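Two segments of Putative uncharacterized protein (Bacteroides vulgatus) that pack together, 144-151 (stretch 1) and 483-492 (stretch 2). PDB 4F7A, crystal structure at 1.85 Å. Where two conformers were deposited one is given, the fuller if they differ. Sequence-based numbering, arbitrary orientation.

Stretch 1 (144-151) ETNSVDTQ
Stretch 2 (483-492) EQYKNLCTAL

A single direct hydrogen bond joins these two segments, and it is unusually short: Ser 147 OG donates to Gln 484 OE1 at 2.5 Å. Most of the remaining polar traffic passes through waters, around an apolar centre built on one valine.

Stretch 2 is helical throughout, phi/psi near -60/-45, easing to -66/-28 at Ala 491 and -69/-34 at Leu 492, and continues a helix begun earlier in the chain. Stretch 1 lies against it as an irregular strip until Gln 151, where a new helix starts. The two run in the same sense: Ser 147 CA sits 7.0 Å from Gln 484 CA, Val 148 CA 6.2 Å from Leu 488 CA, and Thr 150 CA 5.1 Å from Ala 491 CA, so the chains converge as they proceed. The helix offers Gln 484, Asn 487, Leu 488 and Ala 491, the familiar three- and four-residue spacing of one face, while Tyr 485, Cys 489 and Leu 492 point away.

Val 148 (-94/134, chi1 t) is the knob. Its CB points toward the helix, and it has the largest covered area of any residue here. Val 148 CG2 lies 3.6 Å from Leu 488 CD2 and 3.8 Å from Asn 487 CB; Val 148 CG1 lies 3.7 Å from Ala 491 CB. Leu 488 (m, t) starts sideways and brings its tip in. The small Ala 491 side chain also meets Thr 150, whose CG2 is 3.9 Å from Ala 491 CB. Asp 149, between Val 148 and Thr 150, turns away and is hydrogen-bonded elsewhere in the structure.

Before the knob, Asn 146 (-112/115, chi1 t) reaches forward along its own chain, and its OD1 accepts from Val 148 N at 2.9 Å. Asn 146 OD1 is also 3.5 Å from Asn 487 ND2, but the angle is too poor for a hydrogen bond. Ser 147 (-83/-6, chi1 p) reaches an extended Gln 484 (t, t, chi3 -85°).

Asn 487 (chi1 m, chi2 -22°) works through solvent. Asn 487 ND2 donates to the O of water 1 at 2.9 Å, and the O of water 1 is 3.0 Å from Thr 145 O. Asn 487 ND2 also donates to the O of water 3 at 2.9 Å, and the O of water 3 donates to Ser 147 OG at 2.7 Å. The O of water 2 accepts from Asn 146 ND2 at 3.0 Å and donates to Asn 487 O at 2.7 Å.

Thr 150 (-60/160, chi1 p) is the N-cap of the new helix. Just after it, the O of water 4 accepts from Gln 151 N at 3.0 Å and donates to Ala 491 O at 2.9 Å, tying one helix's start to the other's backbone.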

ATOM      1  N   GLU A 144      -1.035  29.385   6.645  1.00 40.39           N
ATOM      2  CA  GLU A 144      -0.810  30.100   5.393  1.00 38.27           C
ATOM      3  C   GLU A 144      -2.121  30.226   4.663  1.00 34.23           C
ATOM      4  O   GLU A 144      -3.069  29.480   4.932  1.00 34.02           O
ATOM      5  CB  GLU A 144       0.230  29.395   4.527  1.00 39.07           C
ATOM      6  CG  GLU A 144       1.574  29.322   5.231  1.00 45.71           C
ATOM      7  CD  GLU A 144       2.753  29.283   4.297  1.00 55.95           C
ATOM      8  OE1 GLU A 144       2.564  29.446   3.071  1.00 64.53           O
ATOM      9  OE2 GLU A 144       3.879  29.080   4.804  1.00 59.56           O
ATOM     10  N   THR A 145      -2.164  31.180   3.744  1.00 31.56           N
ATOM     11  CA  THR A 145      -3.356  31.471   2.948  1.00 32.33           C
ATOM     12  C   THR A 145      -3.862  30.228   2.223  1.00 28.21           C
ATOM     13  O   THR A 145      -5.044  29.921   2.282  1.00 29.36           O
ATOM     14  CB  THR A 145      -3.039  32.520   1.859  1.00 33.81           C
ATOM     15  OG1 THR A 145      -2.379  33.639   2.452  1.00 40.90           O
ATOM     16  CG2 THR A 145      -4.322  32.987   1.170  1.00 38.34           C
ATOM     17  N   ASN A 146      -2.949  29.535   1.541  1.00 25.88           N
ATOM     18  CA  ASN A 146      -3.262  28.278   0.841  1.00 23.50           C
ATOM     19  C   ASN A 146      -2.539  27.132   1.556  1.00 21.85           C
ATOM     20  O   ASN A 146      -1.309  27.083   1.602  1.00 20.08           O
ATOM     21  CB  ASN A 146      -2.858  28.374  -0.647  1.00 22.79           C
ATOM     22  CG  ASN A 146      -3.277  27.151  -1.453  1.00 22.81           C
ATOM     23  OD1 ASN A 146      -3.517  26.068  -0.903  1.00 20.34           O
ATOM     24  ND2 ASN A 146      -3.382  27.320  -2.763  1.00 17.18           N
ATOM     25  N   SER A 147      -3.327  26.231   2.146  1.00 20.02           N
ATOM     26  CA  SER A 147      -2.818  25.134   2.970  1.00 20.62           C
ATOM     27  C   SER A 147      -2.352  23.907   2.170  1.00 19.76           C
ATOM     28  O   SER A 147      -1.804  22.945   2.736  1.00 17.44           O
ATOM     29  CB  SER A 147      -3.949  24.697   3.905  1.00 24.64           C
ATOM     30  OG  SER A 147      -5.146  24.423   3.137  1.00 30.76           O
ATOM     31  N   VAL A 148      -2.575  23.929   0.863  1.00 16.91           N
ATOM     32  CA  VAL A 148      -2.471  22.728   0.040  1.00 16.83           C
ATOM     33  C   VAL A 148      -1.092  22.566  -0.604  1.00 17.89           C
ATOM     34  O   VAL A 148      -0.528  23.520  -1.159  1.00 14.99           O
ATOM     35  CB  VAL A 148      -3.561  22.750  -1.068  1.00 17.87           C
ATOM     36  CG1 VAL A 148      -3.356  21.609  -2.093  1.00 13.72           C
ATOM     37  CG2 VAL A 148      -4.936  22.639  -0.428  1.00 12.78           C
ATOM     38  N   ASP A 149      -0.558  21.352  -0.528  1.00 15.36           N
ATOM     39  CA  ASP A 149       0.574  20.946  -1.371  1.00 15.10           C
ATOM     40  C   ASP A 149       0.055  20.235  -2.618  1.00 14.01           C
ATOM     41  O   ASP A 149      -0.747  19.317  -2.500  1.00 13.25           O
ATOM     42  CB  ASP A 149       1.457  19.898  -0.684  1.00 15.15           C
ATOM     43  CG  ASP A 149       2.254  20.413   0.455  1.00 20.62           C
ATOM     44  OD1 ASP A 149       2.331  21.642   0.670  1.00 17.23           O
ATOM     45  OD2 ASP A 149       2.841  19.539   1.157  1.00 16.50           O
ATOM     46  N   THR A 150       0.577  20.572  -3.796  1.00 14.23           N
ATOM     47  CA  THR A 150       0.440  19.670  -4.958  1.00 12.80           C
ATOM     48  C   THR A 150       1.116  18.340  -4.593  1.00 12.49           C
ATOM     49  O   THR A 150       1.928  18.284  -3.653  1.00 12.36           O
ATOM     50  CB  THR A 150       1.107  20.235  -6.229  1.00 14.88           C
ATOM     51  OG1 THR A 150       2.515  20.248  -6.031  1.00 13.86           O
ATOM     52  CG2 THR A 150       0.611  21.689  -6.549  1.00 13.07           C
ATOM     53  N   GLN A 151       0.776  17.258  -5.286  1.00 12.94           N
ATOM     54  CA  GLN A 151       1.435  15.989  -5.007  1.00 14.46           C
ATOM     55  C   GLN A 151       2.953  16.090  -5.161  1.00 15.22           C
ATOM     56  O   GLN A 151       3.689  15.490  -4.378  1.00 14.00           O
ATOM     57  CB  GLN A 151       0.891  14.868  -5.890  1.00 12.07           C
ATOM     58  CG  GLN A 151       1.494  13.496  -5.590  1.00 11.70           C
ATOM     59  CD  GLN A 151       0.749  12.381  -6.308  1.00 15.35           C
ATOM     60  OE1 GLN A 151       0.942  12.188  -7.515  1.00 13.87           O
ATOM     61  NE2 GLN A 151      -0.081  11.609  -5.562  1.00 10.18           N
ATOM     62  N   GLU A 483     -12.994  26.836   0.700  1.00 19.94           N
ATOM     63  CA  GLU A 483     -11.803  27.436   0.082  0.50 20.24           C
ATOM     64  C   GLU A 483     -10.711  26.379  -0.088  1.00 20.21           C
ATOM     65  O   GLU A 483     -10.128  26.249  -1.177  1.00 17.29           O
ATOM     66  CB  GLU A 483     -11.296  28.630   0.898  0.50 21.76           C
ATOM     67  CG  GLU A 483     -10.033  29.299   0.347  0.50 24.56           C
ATOM     68  CD  GLU A 483     -10.290  30.124  -0.895  0.50 32.01           C
ATOM     69  OE1 GLU A 483     -11.453  30.197  -1.340  0.50 30.79           O
ATOM     70  OE2 GLU A 483      -9.323  30.714  -1.416  0.50 34.05           O
ATOM     71  N   GLN A 484     -10.448  25.592   0.955  1.00 18.39           N
ATOM     72  CA  GLN A 484      -9.457  24.533   0.815  1.00 17.03           C
ATOM     73  C   GLN A 484      -9.821  23.530  -0.285  1.00 16.04           C
ATOM     74  O   GLN A 484      -8.947  23.078  -1.028  1.00 14.26           O
ATOM     75  CB  GLN A 484      -9.236  23.791   2.125  1.00 18.38           C
ATOM     76  CG  GLN A 484      -8.216  22.678   2.027  1.00 18.47           C
ATOM     77  CD  GLN A 484      -7.781  22.225   3.373  1.00 23.94           C
ATOM     78  OE1 GLN A 484      -6.876  22.817   3.972  1.00 19.50           O
ATOM     79  NE2 GLN A 484      -8.466  21.207   3.905  1.00 20.04           N
ATOM     80  N   TYR A 485     -11.097  23.173  -0.383  1.00 16.83           N
ATOM     81  CA  TYR A 485     -11.539  22.258  -1.437  1.00 15.91           C
ATOM     82  C   TYR A 485     -11.219  22.841  -2.819  1.00 17.43           C
ATOM     83  O   TYR A 485     -10.713  22.128  -3.704  1.00 17.40           O
ATOM     84  CB  TYR A 485     -13.025  21.963  -1.311  1.00 15.87           C
ATOM     85  CG  TYR A 485     -13.520  21.070  -2.403  1.00 19.44           C
ATOM     86  CD1 TYR A 485     -13.099  19.743  -2.476  1.00 16.12           C
ATOM     87  CD2 TYR A 485     -14.374  21.551  -3.395  1.00 19.08           C
ATOM     88  CE1 TYR A 485     -13.531  18.908  -3.505  1.00 16.40           C
ATOM     89  CE2 TYR A 485     -14.821  20.704  -4.442  1.00 21.38           C
ATOM     90  CZ  TYR A 485     -14.386  19.383  -4.480  1.00 21.67           C
ATOM     91  OH  TYR A 485     -14.806  18.534  -5.495  1.00 18.03           O
ATOM     92  N   LYS A 486     -11.493  24.131  -3.004  1.00 18.34           N
ATOM     93  CA  LYS A 486     -11.147  24.790  -4.258  1.00 19.29           C
ATOM     94  C   LYS A 486      -9.633  24.692  -4.513  1.00 18.82           C
ATOM     95  O   LYS A 486      -9.206  24.391  -5.634  1.00 16.09           O
ATOM     96  CB  LYS A 486     -11.576  26.252  -4.258  1.00 22.96           C
ATOM     97  CG  LYS A 486     -11.091  27.005  -5.532  1.00 26.23           C
ATOM     98  CD  LYS A 486     -11.365  28.485  -5.482  1.00 30.66           C
ATOM     99  CE  LYS A 486     -10.579  29.200  -4.379  1.00 29.79           C
ATOM    100  NZ  LYS A 486     -10.758  30.692  -4.464  1.00 39.89           N
ATOM    101  N   ASN A 487      -8.833  24.947  -3.472  1.00 16.21           N
ATOM    102  CA  ASN A 487      -7.370  24.846  -3.597  1.00 17.22           C
ATOM    103  C   ASN A 487      -6.845  23.452  -3.905  1.00 17.10           C
ATOM    104  O   ASN A 487      -5.853  23.313  -4.639  1.00 15.00           O
ATOM    105  CB  ASN A 487      -6.673  25.388  -2.345  1.00 15.35           C
ATOM    106  CG  ASN A 487      -6.862  26.877  -2.178  1.00 23.06           C
ATOM    107  OD1 ASN A 487      -7.151  27.581  -3.158  1.00 19.35           O
ATOM    108  ND2 ASN A 487      -6.726  27.375  -0.931  1.00 19.47           N
ATOM    109  N   LEU A 488      -7.498  22.436  -3.333  1.00 15.04           N
ATOM    110  CA  LEU A 488      -7.168  21.052  -3.614  1.00 15.50           C
ATOM    111  C   LEU A 488      -7.475  20.725  -5.085  1.00 15.63           C
ATOM    112  O   LEU A 488      -6.661  20.111  -5.769  1.00 15.23           O
ATOM    113  CB  LEU A 488      -7.947  20.114  -2.692  1.00 14.70           C
ATOM    114  CG  LEU A 488      -7.477  20.038  -1.238  1.00 17.67           C
ATOM    115  CD1 LEU A 488      -8.564  19.361  -0.374  1.00 14.51           C
ATOM    116  CD2 LEU A 488      -6.129  19.278  -1.131  1.00 13.29           C
ATOM    117  N   CYS A 489      -8.646  21.154  -5.557  1.00 16.38           N
ATOM    118  CA  CYS A 489      -9.028  21.007  -6.952  1.00 14.96           C
ATOM    119  C   CYS A 489      -8.069  21.685  -7.934  1.00 15.75           C
ATOM    120  O   CYS A 489      -7.661  21.064  -8.936  1.00 15.09           O
ATOM    121  CB  CYS A 489     -10.453  21.515  -7.173  1.00 17.43           C
ATOM    122  SG  CYS A 489     -11.678  20.386  -6.444  1.00 19.20           S
ATOM    123  N   THR A 490      -7.697  22.929  -7.641  1.00 14.21           N
ATOM    124  CA  THR A 490      -6.663  23.627  -8.414  1.00 18.70           C
ATOM    125  C   THR A 490      -5.349  22.853  -8.470  1.00 18.01           C
ATOM    126  O   THR A 490      -4.771  22.675  -9.559  1.00 15.56           O
ATOM    127  CB  THR A 490      -6.433  25.033  -7.860  1.00 19.28           C
ATOM    128  OG1 THR A 490      -7.682  25.737  -7.916  1.00 20.27           O
ATOM    129  CG2 THR A 490      -5.337  25.818  -8.668  1.00 20.22           C
ATOM    130  N   ALA A 491      -4.899  22.353  -7.324  1.00 16.90           N
ATOM    131  CA  ALA A 491      -3.648  21.577  -7.248  1.00 16.34           C
ATOM    132  C   ALA A 491      -3.740  20.259  -8.002  1.00 15.34           C
ATOM    133  O   ALA A 491      -2.734  19.747  -8.455  1.00 14.74           O
ATOM    134  CB  ALA A 491      -3.226  21.318  -5.767  1.00 16.22           C
ATOM    135  N   LEU A 492      -4.940  19.689  -8.114  1.00 14.15           N
ATOM    136  CA  LEU A 492      -5.121  18.431  -8.828  1.00 14.08           C
ATOM    137  C   LEU A 492      -4.914  18.576 -10.323  1.00 17.63           C
ATOM    138  O   LEU A 492      -4.452  17.631 -10.997  1.00 17.89           O
ATOM    139  CB  LEU A 492      -6.504  17.882  -8.578  1.00 13.24           C
ATOM    140  CG  LEU A 492      -6.911  16.556  -9.185  1.00 16.72           C
ATOM    141  CD1 LEU A 492      -6.010  15.420  -8.666  1.00 14.56           C
ATOM    142  CD2 LEU A 492      -8.369  16.319  -8.857  1.00 13.73           C
TER
HETATM  143  O   HOH W   1      -6.609  30.236  -0.310  1.00 27.62           O
HETATM  144  O   HOH W   2      -3.913  25.210  -4.792  1.00 16.79           O
HETATM  145  O   HOH W   3      -6.468  26.254   1.732  1.00 26.84           O
HETATM  146  O   HOH W   4      -0.909  17.571  -7.731  1.00 11.77           O